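Local coordinates for protein putative cytochrome C (PDB 4PWA) that binds heme c covalently and probably carries electrons as a small c-type cytochrome in bacterial sulfite oxidation, at residues A[11-16]-A[20-25]. Residues are numbered along the deposited sequence; the frame is centred on the assembly and turned at random. Where two conformers were deposited one is given.
With HEC (heme c), chain E.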
loop_
_atom_site.group_PDB
_atom_site.type_symbol
_atom_site.label_atom_id
_atom_site.label_comp_id
_atom_site.label_asym_id
_atom_site.label_seq_id
_atom_site.Cartn_x
_atom_site.Cartn_y
_atom_site.Cartn_z
ATOM N N GLU A 11 18.311 10.204 -3.023
ATOM C CA GLU A 11 17.445 11.104 -3.801
ATOM C C GLU A 11 17.016 10.465 -5.137
ATOM O O GLU A 11 15.912 10.696 -5.608
ATOM C CB GLU A 11 18.128 12.447 -4.037
ATOM C CG GLU A 11 17.265 13.473 -4.762
ATOM C CD GLU A 11 17.951 14.816 -4.911
ATOM O OE1 GLU A 11 18.187 15.487 -3.879
ATOM O OE2 GLU A 11 18.251 15.201 -6.057
ATOM N N ILE A 12 17.890 9.666 -5.737
ATOM C CA ILE A 12 17.556 8.996 -6.984
ATOM C C ILE A 12 16.490 7.963 -6.681
ATOM O O ILE A 12 15.495 7.852 -7.405
ATOM C CB ILE A 12 18.810 8.345 -7.641
ATOM C CG1 ILE A 12 19.771 9.432 -8.138
ATOM C CG2 ILE A 12 18.429 7.431 -8.796
ATOM C CD1 ILE A 12 21.185 8.950 -8.400
ATOM N N PHE A 13 16.702 7.228 -5.590
ATOM C CA PHE A 13 15.795 6.157 -5.164
ATOM C C PHE A 13 14.405 6.670 -4.828
ATOM O O PHE A 13 13.415 6.010 -5.109
ATOM C CB PHE A 13 16.375 5.435 -3.951
ATOM C CG PHE A 13 15.676 4.156 -3.623
ATOM C CD1 PHE A 13 14.574 4.146 -2.784
ATOM C CD2 PHE A 13 16.106 2.965 -4.163
ATOM C CE1 PHE A 13 13.927 2.980 -2.488
ATOM C CE2 PHE A 13 15.457 1.783 -3.861
ATOM C CZ PHE A 13 14.375 1.793 -3.021
ATOM N N LEU A 14 14.347 7.858 -4.235
ATOM C CA LEU A 14 13.084 8.464 -3.808
ATOM C C LEU A 14 12.413 9.440 -4.790
ATOM O O LEU A 14 11.190 9.471 -4.859
ATOM C CB LEU A 14 13.293 9.192 -2.475
ATOM C CG LEU A 14 13.428 8.266 -1.261
ATOM C CD1 LEU A 14 13.977 9.036 -0.094
ATOM C CD2 LEU A 14 12.057 7.629 -0.917
ATOM N N GLU A 15 13.197 10.210 -5.551
ATOM C CA GLU A 15 12.658 11.343 -6.311
ATOM C C GLU A 15 12.970 11.304 -7.802
ATOM O O GLU A 15 12.078 11.417 -8.618
ATOM C CB GLU A 15 13.164 12.658 -5.713
ATOM C CG GLU A 15 12.600 12.954 -4.332
ATOM C CD GLU A 15 11.121 13.294 -4.372
ATOM O OE1 GLU A 15 10.785 14.470 -4.627
ATOM O OE2 GLU A 15 10.295 12.382 -4.149
ATOM N N ARG A 16 14.228 11.123 -8.164
ATOM C CA ARG A 16 14.629 11.259 -9.585
ATOM C C ARG A 16 14.202 10.120 -10.514
ATOM O O ARG A 16 13.897 10.359 -11.687
ATOM C CB ARG A 16 16.139 11.415 -9.698
ATOM C CG ARG A 16 16.720 12.522 -8.849
ATOM C CD ARG A 16 18.147 12.771 -9.290
ATOM N NE ARG A 16 18.817 13.759 -8.480
ATOM C CZ ARG A 16 20.071 14.150 -8.663
ATOM N NH1 ARG A 16 20.802 13.622 -9.635
ATOM N NH2 ARG A 16 20.595 15.074 -7.866
ATOM N N GLN A 20 9.485 6.022 -9.519
ATOM C CA GLN A 20 10.431 6.022 -8.387
ATOM C C GLN A 20 10.641 4.612 -7.798
ATOM O O GLN A 20 9.696 3.855 -7.654
ATOM C CB GLN A 20 9.972 7.013 -7.319
ATOM C CG GLN A 20 10.179 8.454 -7.757
ATOM C CD GLN A 20 8.989 9.358 -7.550
ATOM O OE1 GLN A 20 8.042 9.018 -6.847
ATOM N NE2 GLN A 20 9.040 10.533 -8.158
ATOM N N CYS A 21 11.895 4.263 -7.502
ATOM C CA CYS A 21 12.212 2.954 -6.922
ATOM C C CYS A 21 11.398 2.712 -5.670
ATOM O O CYS A 21 10.900 1.608 -5.468
ATOM C CB CYS A 21 13.689 2.839 -6.533
ATOM S SG CYS A 21 14.863 3.434 -7.722
ATOM N N ALA A 22 11.274 3.758 -4.842
ATOM C CA ALA A 22 10.547 3.698 -3.563
ATOM C C ALA A 22 9.083 3.316 -3.705
ATOM O O ALA A 22 8.500 2.784 -2.764
ATOM C CB ALA A 22 10.655 5.038 -2.799
ATOM N N LEU A 23 8.479 3.613 -4.852
ATOM C CA LEU A 23 7.074 3.252 -5.084
ATOM C C LEU A 23 6.899 1.749 -5.308
ATOM O O LEU A 23 5.851 1.197 -4.991
ATOM C CB LEU A 23 6.480 4.034 -6.269
ATOM C CG LEU A 23 6.310 5.554 -6.118
ATOM C CD1 LEU A 23 5.704 6.203 -7.386
ATOM C CD2 LEU A 23 5.465 5.883 -4.920
ATOM N N CYS A 24 7.914 1.091 -5.860
ATOM C CA CYS A 24 7.839 -0.344 -6.148
ATOM C C CYS A 24 8.566 -1.193 -5.084
ATOM O O CYS A 24 8.220 -2.358 -4.855
ATOM C CB CYS A 24 8.412 -0.640 -7.545
ATOM S SG CYS A 24 7.382 -0.208 -9.051
ATOM N N HIS A 25 9.565 -0.619 -4.421
ATOM C CA HIS A 25 10.442 -1.399 -3.537
ATOM C C HIS A 25 10.444 -0.934 -2.092
ATOM O O HIS A 25 10.298 0.263 -1.813
ATOM C CB HIS A 25 11.875 -1.304 -4.042
ATOM C CG HIS A 25 12.128 -2.102 -5.274
ATOM N ND1 HIS A 25 12.341 -3.462 -5.241
ATOM C CD2 HIS A 25 12.212 -1.732 -6.572
ATOM C CE1 HIS A 25 12.552 -3.895 -6.468
ATOM N NE2 HIS A 25 12.481 -2.865 -7.295
HETATM FE FE HEC E . 13.058 -2.880 -9.226
HETATM C CHA HEC E . 13.663 -6.231 -9.327
HETATM C CHB HEC E . 16.101 -2.312 -7.906
HETATM C CHC HEC E . 12.573 0.456 -9.660
HETATM C CHD HEC E . 9.755 -3.402 -9.801
HETATM N NA HEC E . 14.604 -4.040 -8.760
HETATM C C1A HEC E . 14.635 -5.417 -8.803
HETATM C C2A HEC E . 15.891 -5.865 -8.235
HETATM C C3A HEC E . 16.565 -4.795 -7.826
HETATM C C4A HEC E . 15.758 -3.622 -8.138
HETATM C CMA HEC E . 17.941 -4.813 -7.145
HETATM C CAA HEC E . 16.340 -7.336 -8.115
HETATM C CBA HEC E . 16.801 -7.781 -9.495
HETATM C CGA HEC E . 17.396 -9.167 -9.457
HETATM O O1A HEC E . 18.557 -9.316 -9.915
HETATM O O2A HEC E . 16.727 -10.127 -8.973
HETATM N NB HEC E . 14.125 -1.262 -8.859
HETATM C C1B HEC E . 15.407 -1.224 -8.366
HETATM C C2B HEC E . 15.898 0.130 -8.484
HETATM C C3B HEC E . 14.909 0.891 -8.924
HETATM C C4B HEC E . 13.789 0.031 -9.203
HETATM C CMB HEC E . 17.256 0.662 -7.978
HETATM C CAB HEC E . 14.962 2.412 -9.183
HETATM C CBB HEC E . 15.886 2.772 -10.357
HETATM N NC HEC E . 11.454 -1.702 -9.607
HETATM C C1C HEC E . 11.463 -0.343 -9.813
HETATM C C2C HEC E . 10.246 0.062 -10.486
HETATM C C3C HEC E . 9.381 -0.955 -10.312
HETATM C C4C HEC E . 10.182 -2.106 -9.886
HETATM C CMC HEC E . 9.865 1.551 -10.545
HETATM C CAC HEC E . 7.860 -1.067 -10.646
HETATM C CBC HEC E . 7.095 -0.079 -11.551
HETATM N ND HEC E . 11.904 -4.551 -9.511
HETATM C C1D HEC E . 10.540 -4.523 -9.747
HETATM C C2D HEC E . 10.038 -5.863 -9.937
HETATM C C3D HEC E . 11.253 -6.764 -9.794
HETATM C C4D HEC E . 12.358 -5.864 -9.519
HETATM C CMD HEC E . 8.582 -6.284 -10.208
HETATM C CAD HEC E . 11.278 -8.306 -9.900
HETATM C CBD HEC E . 11.934 -8.707 -11.209
HETATM C CGD HEC E . 11.737 -10.184 -11.443
HETATM O O1D HEC E . 12.490 -10.983 -10.825
HETATM O O2D HEC E . 10.843 -10.550 -12.264
#
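A first torsion that swings CG away from the backbone N (chi1 -168°) carries the ring of Phe13 from helix 4-16 to Cys21, whose SG, beside its own backbone N (chi1 -45°), turns to the heme. Cys21 CB lies over one ring face, 3.5 Å from the centroid of Phe13, a CH-pi contact, and SG sits obliquely to the same ring. A flat aromatic suits this place: it offers that face to Cys21 CB while its CE1 reaches Ala22 CB and its CZ reaches His25 CB at 4.1 Å. Ala22, small enough for the backbones to come close, gives its N-H to Phe13 O (3.1 Å, N-H...O 151°), while its CB packs tightly on Leu14 CD2 at 3.5 Å. Gln20, long and folded back, donates from NE2 to Glu15 O at 3.2 Å, tilted from the carbonyl plane. With an alanine at Phe13, Cys21 CB would probably lose its aromatic cover and a gap would open beside His25 CB. Residues 21-25 form the CXXCH heme-binding motif: Cys21 and Cys24 form thioethers to the heme, and His25 NE2 binds iron at 2.0 Å, opposite Met61. Ring packing on Cys21 and His25, with the Ala22 bond fixing the turn between, thus probably steadies covalent and axial heme ligands from the helix side.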